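Local coordinates for conserved protein (PDB 1I36), which binds NADP, resembles the 3-hydroxyacid dehydrogenases in structure and is probably an oxidoreductase, at the interface of chains A and B. Numbering follows the deposited sequence. Chains: chain A/B, Conserved hypothetical protein MTH1747.

Contact 1: the interface of chains A and B. Residues chain A 188, 191-192; chain B 113, 126, 146, 148, 158.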
# COMPACT_ATOMS: atom_id res chain seq x y z
N ASP A 188 12.55 -7.29 11.02
CA ASP A 188 12.95 -5.90 11.27
C ASP A 188 12.15 -4.98 10.34
O ASP A 188 11.65 -3.95 10.74
CB ASP A 188 14.46 -5.70 11.05
CG ASP A 188 15.31 -6.44 12.08
OD1 ASP A 188 14.99 -6.39 13.27
OD2 ASP A 188 16.30 -7.07 11.69
N GLU A 191 8.57 -4.78 11.59
CA GLU A 191 8.44 -3.93 12.78
C GLU A 191 8.62 -2.47 12.46
O GLU A 191 7.97 -1.61 13.06
CB GLU A 191 9.42 -4.33 13.87
CG GLU A 191 9.11 -5.66 14.54
CD GLU A 191 10.12 -6.01 15.62
OE1 GLU A 191 10.56 -5.08 16.33
OE2 GLU A 191 10.46 -7.21 15.76
N MET A 192 9.50 -2.17 11.51
CA MET A 192 9.71 -0.78 11.14
C MET A 192 8.47 -0.28 10.43
O MET A 192 8.07 0.85 10.64
CB MET A 192 10.97 -0.57 10.28
CG MET A 192 12.27 -0.60 11.10
SD MET A 192 12.25 0.38 12.66
CE MET A 192 12.05 -0.90 13.75
N MET B 113 15.20 6.80 11.46
CA MET B 113 13.89 6.32 11.05
C MET B 113 12.74 7.29 11.28
O MET B 113 11.69 6.92 11.78
CB MET B 113 13.59 4.99 11.75
CG MET B 113 14.65 3.92 11.53
SD MET B 113 14.89 3.60 9.77
CE MET B 113 13.46 2.57 9.37
N ILE B 126 18.12 3.23 14.17
CA ILE B 126 18.47 1.81 14.24
C ILE B 126 19.95 1.69 13.85
O ILE B 126 20.43 2.47 13.05
CB ILE B 126 17.57 0.91 13.38
CG1 ILE B 126 17.61 1.35 11.91
CG2 ILE B 126 16.09 1.00 13.94
CD1 ILE B 126 17.00 0.29 10.95
N GLU B 146 18.31 1.70 18.68
CA GLU B 146 17.92 0.31 18.79
C GLU B 146 18.80 -0.47 17.82
O GLU B 146 19.05 -0.04 16.71
CB GLU B 146 16.44 0.22 18.43
CG GLU B 146 15.91 -1.10 17.97
CD GLU B 146 14.43 -0.98 17.62
OE1 GLU B 146 13.59 -1.23 18.51
OE2 GLU B 146 14.11 -0.59 16.47
N ARG B 148 19.58 -3.46 15.29
CA ARG B 148 18.86 -4.33 14.35
C ARG B 148 19.87 -5.03 13.45
O ARG B 148 21.01 -4.59 13.36
CB ARG B 148 17.95 -3.49 13.47
CG ARG B 148 16.91 -2.71 14.24
CD ARG B 148 15.75 -3.58 14.53
NE ARG B 148 14.64 -2.86 15.14
CZ ARG B 148 13.44 -3.41 15.31
NH1 ARG B 148 13.23 -4.65 14.90
NH2 ARG B 148 12.54 -2.82 16.09
N ILE B 158 17.32 -1.87 5.99
CA ILE B 158 15.98 -1.88 6.57
C ILE B 158 15.30 -0.56 6.23
O ILE B 158 14.13 -0.51 5.85
CB ILE B 158 16.03 -2.07 8.11
CG1 ILE B 158 16.56 -3.46 8.46
CG2 ILE B 158 14.66 -1.79 8.73
CD1 ILE B 158 17.01 -3.60 9.95
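Helix 186-194 of chain A docks on the edge of the dinucleotide-binding domain of chain B, in a protein that resembles the 3-hydroxyacid dehydrogenases, and A:Asp188 and A:Glu191 take hold there of the guanidinium of B:Arg148. NH1 of B:Arg148 donates to the carboxylate oxygen OD1 of A:Asp188 over 3.0 Å in a nearly straight bond, using the anti lone pair of that oxygen. OD1 lies in the guanidinium plane while the carboxylate itself stands almost perpendicular to it, at 89°. The second amino nitrogen, NH2 of B:Arg148, forms a salt bridge to OE1 of A:Glu191 at 3.0 Å, meeting this oxygen from above its carboxylate plane. A kink at chi2 (-83°) folds the arginine toward B:Glu146, whose OE2 takes bonds from NE of B:Arg148 at 2.7 Å and from NH2, both on one face of the carboxylate. This side-on grip within chain B fixes the rotation of the guanidinium and presents its remaining N-H groups to chain A. An alanine in place of B:Arg148 would probably leave the carboxylates of A:Asp188, A:Glu191 and B:Glu146 without their shared positive mate. Beside the charged cluster, A:Met192 is bent at chi2 and chi3; its CG rests 3.6 Å from CG2 of B:Ile158 and 3.8 Å from CE of B:Met113. The CD1 methyl of B:Ile158 lies against CB of A:Asp188 at 3.5 Å.

Contact 2: the interface of chains A and B. Residues chain A 237-238, 240-242; chain B 237-238, 240-241.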
# COMPACT_ATOMS: atom_id res chain seq x y z
N VAL A 237 -0.04 1.64 -15.56
CA VAL A 237 1.38 1.28 -15.47
C VAL A 237 1.68 0.19 -14.44
O VAL A 237 2.44 -0.73 -14.73
CB VAL A 237 2.20 2.51 -15.09
CG1 VAL A 237 3.67 2.10 -14.84
CG2 VAL A 237 2.08 3.56 -16.19
N MET A 238 1.07 0.28 -13.26
CA MET A 238 1.32 -0.69 -12.19
C MET A 238 0.86 -2.15 -12.37
O MET A 238 1.58 -3.08 -11.98
CB MET A 238 0.81 -0.12 -10.85
CG MET A 238 1.45 1.20 -10.41
SD MET A 238 3.20 1.01 -9.95
CE MET A 238 3.03 0.26 -8.36
N THR A 240 1.05 -4.20 -14.81
CA THR A 240 2.05 -5.01 -15.53
C THR A 240 3.03 -5.67 -14.54
O THR A 240 3.28 -6.87 -14.61
CB THR A 240 2.89 -4.14 -16.50
OG1 THR A 240 2.05 -3.64 -17.54
CG2 THR A 240 4.01 -4.94 -17.12
N CYS A 241 3.60 -4.88 -13.63
CA CYS A 241 4.54 -5.42 -12.65
C CYS A 241 3.83 -6.28 -11.63
O CYS A 241 4.31 -7.36 -11.27
CB CYS A 241 5.30 -4.28 -11.97
SG CYS A 241 6.37 -3.32 -13.12
N ILE A 242 2.66 -5.83 -11.17
CA ILE A 242 1.89 -6.59 -10.19
C ILE A 242 1.55 -7.97 -10.75
O ILE A 242 1.65 -8.97 -10.03
CB ILE A 242 0.59 -5.83 -9.77
CG1 ILE A 242 0.94 -4.56 -8.98
CG2 ILE A 242 -0.29 -6.71 -8.89
CD1 ILE A 242 -0.25 -3.59 -8.85
N VAL B 237 10.91 -6.75 -9.68
CA VAL B 237 9.83 -6.54 -10.62
C VAL B 237 9.13 -5.18 -10.45
O VAL B 237 8.88 -4.49 -11.44
CB VAL B 237 8.77 -7.67 -10.48
CG1 VAL B 237 7.50 -7.33 -11.27
CG2 VAL B 237 9.36 -9.02 -10.97
N MET B 238 8.83 -4.79 -9.20
CA MET B 238 8.09 -3.55 -8.96
C MET B 238 8.74 -2.19 -9.23
O MET B 238 8.06 -1.27 -9.72
CB MET B 238 7.49 -3.54 -7.55
CG MET B 238 6.55 -4.72 -7.24
SD MET B 238 5.19 -4.83 -8.43
CE MET B 238 4.56 -3.20 -8.35
N THR B 240 10.49 -0.96 -11.56
CA THR B 240 10.33 -0.46 -12.93
C THR B 240 9.01 0.29 -13.11
O THR B 240 8.99 1.39 -13.66
CB THR B 240 10.47 -1.58 -13.97
OG1 THR B 240 11.76 -2.20 -13.84
CG2 THR B 240 10.38 -1.00 -15.38
N CYS B 241 7.89 -0.28 -12.66
CA CYS B 241 6.61 0.41 -12.80
C CYS B 241 6.53 1.66 -11.94
O CYS B 241 5.99 2.68 -12.36
CB CYS B 241 5.46 -0.52 -12.47
SG CYS B 241 5.21 -1.78 -13.76
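A:Cys241 and B:Cys241 are joined by an interchain disulfide, SG to SG at 2.0 Å, that ties helix 238-249 of chain A to helix 238-248 of chain B. Each sulfur lies beside its own backbone N and anti to the carbonyl carbon (chi1 -65° in A:Cys241, -72° in B:Cys241), which directs both toward the other chain. The tight part of the contact surrounds this bridge. SD of B:Met238 sits 3.6 Å from CB of A:Cys241, and its counterpart, SD of A:Met238, lies 3.7 Å from CB of B:Cys241. Bent at chi2 and chi3, the two methionines bring their CE methyls to 3.8 Å, their side chains crossing at about a right angle. CE of B:Met238 also touches CG1 of A:Ile242 at 3.9 Å. An alanine at B:Met238 is likely to open a gap beside the disulfide, leaving CB of A:Cys241 and the methyl of A:Met238 without this cover. Packing is looser toward the threonines: CB of A:Thr240 comes no nearer than 4.3 Å to SG of B:Cys241, and A:Thr240 and B:Thr240 bury almost no surface against the partner chain. Both cysteines lie in the first turn of helices that begin just after Val237, where the two-fold axis of the dimer passes between the chains.

Contact 3: the interface of chains A and B. Residues chain A 113, 126, 146, 148, 158, 162; chain B 192, 195.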
# COMPACT_ATOMS: atom_id res chain seq x y z
N MET A 113 -19.09 -6.17 -2.24
CA MET A 113 -17.82 -5.72 -1.66
C MET A 113 -17.23 -6.68 -0.63
O MET A 113 -16.69 -6.24 0.38
CB MET A 113 -18.03 -4.34 -1.02
CG MET A 113 -18.46 -3.27 -2.01
SD MET A 113 -17.24 -3.15 -3.29
CE MET A 113 -15.99 -2.21 -2.52
N ILE A 126 -22.52 -2.21 -2.76
CA ILE A 126 -22.64 -0.78 -3.08
C ILE A 126 -23.43 -0.73 -4.41
O ILE A 126 -23.32 -1.64 -5.24
CB ILE A 126 -21.29 -0.04 -3.15
CG1 ILE A 126 -20.38 -0.65 -4.20
CG2 ILE A 126 -20.60 -0.07 -1.73
CD1 ILE A 126 -19.09 0.21 -4.48
N GLU A 146 -25.63 0.11 0.12
CA GLU A 146 -25.21 1.48 0.33
C GLU A 146 -25.07 2.08 -1.08
O GLU A 146 -24.53 1.44 -1.99
CB GLU A 146 -23.87 1.50 1.06
CG GLU A 146 -23.26 2.85 1.16
CD GLU A 146 -21.94 2.80 1.90
OE1 GLU A 146 -20.95 2.30 1.32
OE2 GLU A 146 -21.91 3.24 3.07
N ARG A 148 -23.50 4.58 -3.84
CA ARG A 148 -22.23 5.29 -4.08
C ARG A 148 -22.28 5.80 -5.52
O ARG A 148 -23.05 5.29 -6.32
CB ARG A 148 -21.03 4.31 -3.96
CG ARG A 148 -20.78 3.80 -2.55
CD ARG A 148 -20.08 4.85 -1.74
NE ARG A 148 -19.87 4.47 -0.34
CZ ARG A 148 -19.09 5.15 0.49
NH1 ARG A 148 -18.44 6.23 0.06
NH2 ARG A 148 -18.98 4.77 1.76
N ILE A 158 -15.71 1.49 -8.55
CA ILE A 158 -15.23 1.57 -7.17
C ILE A 158 -14.73 0.20 -6.67
O ILE A 158 -13.68 0.10 -5.99
CB ILE A 158 -16.35 2.06 -6.22
CG1 ILE A 158 -16.64 3.54 -6.48
CG2 ILE A 158 -15.91 1.88 -4.73
CD1 ILE A 158 -18.10 3.95 -6.11
N ARG A 162 -10.76 -0.57 -5.70
CA ARG A 162 -10.37 -1.04 -4.37
C ARG A 162 -9.57 -2.32 -4.52
O ARG A 162 -8.56 -2.53 -3.83
CB ARG A 162 -11.59 -1.32 -3.48
CG ARG A 162 -11.18 -1.82 -2.08
CD ARG A 162 -12.30 -1.94 -1.07
NE ARG A 162 -12.83 -3.30 -1.00
CZ ARG A 162 -13.68 -3.74 -0.07
NH1 ARG A 162 -14.10 -2.94 0.90
NH2 ARG A 162 -14.18 -4.97 -0.17
N MET B 192 -13.88 3.59 0.72
CA MET B 192 -13.96 2.12 0.70
C MET B 192 -12.65 1.56 1.22
O MET B 192 -12.63 0.52 1.87
CB MET B 192 -14.24 1.56 -0.70
CG MET B 192 -15.62 1.86 -1.26
SD MET B 192 -16.97 1.47 -0.14
CE MET B 192 -16.93 -0.25 -0.12
N TYR B 195 -11.99 1.25 4.99
CA TYR B 195 -12.68 0.09 5.53
C TYR B 195 -11.71 -1.06 5.77
O TYR B 195 -11.90 -1.84 6.70
CB TYR B 195 -13.75 -0.40 4.53
CG TYR B 195 -15.17 -0.10 4.91
CD1 TYR B 195 -15.77 1.11 4.54
CD2 TYR B 195 -15.94 -1.03 5.62
CE1 TYR B 195 -17.09 1.39 4.86
CE2 TYR B 195 -17.27 -0.76 5.95
CZ TYR B 195 -17.83 0.45 5.57
OH TYR B 195 -19.14 0.73 5.90
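The carboxylate oxygen OE1 of A:Glu146 is gripped by two nitrogens of A:Arg148, NE at 2.9 Å and NH2 at 3.2 Å, both from the same face of the carboxylate and with OE1 in the guanidinium plane. Held this way, the guanidinium turns a face toward B:Met192, whose SD stands 3.9 Å above its plane, offset toward the rim. A second arginine, A:Arg162, extends from its backbone with CG anti to N (chi1 -180°) and then bends at chi3, which carries its guanidinium back over A:Met113. NH2 of A:Arg162 donates to the carbonyl oxygen O of A:Met113 at 2.9 Å from above the carbonyl plane, and the CE methyl of A:Met113 lies over the centre of the guanidinium. B:Met192 enters between these groups from helix 186-197. Its CG packs tightly on CG2 of A:Ile158 at 3.5 Å, the side chains crossing at about a right angle, and its CE lies 4.0 Å from CG2 of A:Ile126. The CD methylene of A:Arg162 adds a contact to CB of B:Met192, also at 4.0 Å. B:Met192 and A:Met113 reach toward each other tip to tip. By burying 112 Å² of B:Met192, the site appears to seat helix 186-197 of chain B against both the nucleotide-binding part and helix 154-182 of chain A.

Contact 4: the interface of chains A and B. Residues chain A 157-158, 161, 230, 233; chain B 179-180, 183, 185, 189.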
# COMPACT_ATOMS: atom_id res chain seq x y z
N ALA A 157 -16.83 0.31 -10.87
CA ALA A 157 -15.53 0.98 -10.92
C ALA A 157 -14.92 1.06 -9.53
O ALA A 157 -13.73 0.92 -9.40
CB ALA A 157 -15.64 2.42 -11.49
N ILE A 158 -15.71 1.49 -8.55
CA ILE A 158 -15.23 1.57 -7.17
C ILE A 158 -14.73 0.20 -6.67
O ILE A 158 -13.68 0.10 -5.99
CB ILE A 158 -16.35 2.06 -6.22
CG1 ILE A 158 -16.64 3.54 -6.48
CG2 ILE A 158 -15.91 1.88 -4.73
CD1 ILE A 158 -18.10 3.95 -6.11
N LEU A 161 -11.45 -0.62 -8.43
CA LEU A 161 -10.37 0.25 -7.95
C LEU A 161 -9.85 -0.18 -6.59
O LEU A 161 -8.63 -0.18 -6.35
CB LEU A 161 -10.81 1.71 -7.96
CG LEU A 161 -10.92 2.22 -9.40
CD1 LEU A 161 -11.64 3.56 -9.45
CD2 LEU A 161 -9.53 2.34 -10.02
N LEU A 230 -9.02 -1.06 -15.66
CA LEU A 230 -8.31 0.19 -15.55
C LEU A 230 -8.05 0.80 -16.93
O LEU A 230 -8.05 2.02 -17.08
CB LEU A 230 -6.96 -0.01 -14.85
CG LEU A 230 -6.92 0.06 -13.33
CD1 LEU A 230 -5.45 -0.15 -12.90
CD2 LEU A 230 -7.45 1.46 -12.88
N VAL A 233 -10.34 3.40 -18.52
CA VAL A 233 -10.28 4.77 -18.03
C VAL A 233 -8.93 5.50 -18.17
O VAL A 233 -8.90 6.71 -18.43
CB VAL A 233 -10.85 4.83 -16.57
CG1 VAL A 233 -10.25 3.78 -15.73
CG2 VAL A 233 -10.63 6.17 -15.93
N ALA B 179 -7.44 7.30 -11.73
CA ALA B 179 -8.52 6.61 -12.46
C ALA B 179 -9.85 6.96 -11.78
O ALA B 179 -10.82 7.31 -12.45
CB ALA B 179 -8.28 5.08 -12.47
N ALA B 180 -9.87 6.95 -10.45
CA ALA B 180 -11.07 7.27 -9.70
C ALA B 180 -11.48 8.71 -10.02
O ALA B 180 -12.67 8.99 -10.19
CB ALA B 180 -10.81 7.14 -8.21
N LEU B 183 -13.54 9.54 -13.12
CA LEU B 183 -14.94 9.18 -12.98
C LEU B 183 -15.62 9.99 -11.88
O LEU B 183 -16.80 9.76 -11.59
CB LEU B 183 -15.07 7.68 -12.64
CG LEU B 183 -14.45 6.70 -13.65
CD1 LEU B 183 -14.57 5.25 -13.16
CD2 LEU B 183 -15.13 6.88 -14.99
N LEU B 185 -14.88 9.70 -8.69
CA LEU B 185 -15.12 8.81 -7.54
C LEU B 185 -13.99 8.73 -6.51
O LEU B 185 -13.96 7.80 -5.69
CB LEU B 185 -15.36 7.39 -8.09
CG LEU B 185 -16.51 7.28 -9.13
CD1 LEU B 185 -16.53 5.92 -9.81
CD2 LEU B 185 -17.82 7.50 -8.40
N VAL B 189 -13.71 6.01 -3.39
CA VAL B 189 -12.63 5.01 -3.36
C VAL B 189 -11.87 5.15 -2.03
O VAL B 189 -11.65 4.15 -1.34
CB VAL B 189 -11.68 5.10 -4.58
CG1 VAL B 189 -10.47 4.20 -4.37
CG2 VAL B 189 -12.42 4.64 -5.82
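Helix 154-182 of chain A, together with the end of helix 216-231 and the loop holding A:Val233, meets the C-terminal end of helix 154-182 of chain B, the loop that follows and the start of helix 186-197. The patch is chiefly apolar. CB of A:Ala157 lies 3.5 Å from CD1 of B:Leu183, a tight contact at which the small residue admits the leucine methyl close to the helix backbone. CD1 of B:Leu185 touches CB of A:Ala157 at 4.0 Å and continues to CG1 of A:Ile158, crossing that side chain at about a right angle. A:Leu161 divides its branches between neighbours: CD1 rests 3.8 Å from CA of B:Ala180 and 3.9 Å from CG2 of B:Val189, while CD2 turns toward CB of B:Ala179. With chi1 at -71°, its CG is anti to the carbonyl carbon, and the forked end points into chain B. The CB of B:Ala179 is also approached by CD2 of A:Leu230, at 3.7 Å, and CG1 of A:Val233, at 4.0 Å, while CG2 of A:Val233 sits 3.7 Å from the backbone O of B:Ala179. The long helix thus contributes both near its beginning in chain A and at its end in chain B, within the helical part of the fold that follows strand 144-147.

Contacts 1 and 3 are largely symmetry-related, overlapping patches, their C-alpha centres about 35 Å apart, and both seat the helix starting at residue 186 on the other subunit's Met113, Ile126, Arg148 and Ile158. In both, Arg148 grips its own Glu146; the cross-chain salt bridges to Asp188 and Glu191 are described for contact 1. Contact 4 lies about 11 Å from contact 3 and shares A:Ile158 with it, so the two patches adjoin at helix 154-182. Contact 2, about 27 Å from contact 1 and 25 Å from contact 3, adds a covalent tie near the axis, consistent with a covalently linked dimer.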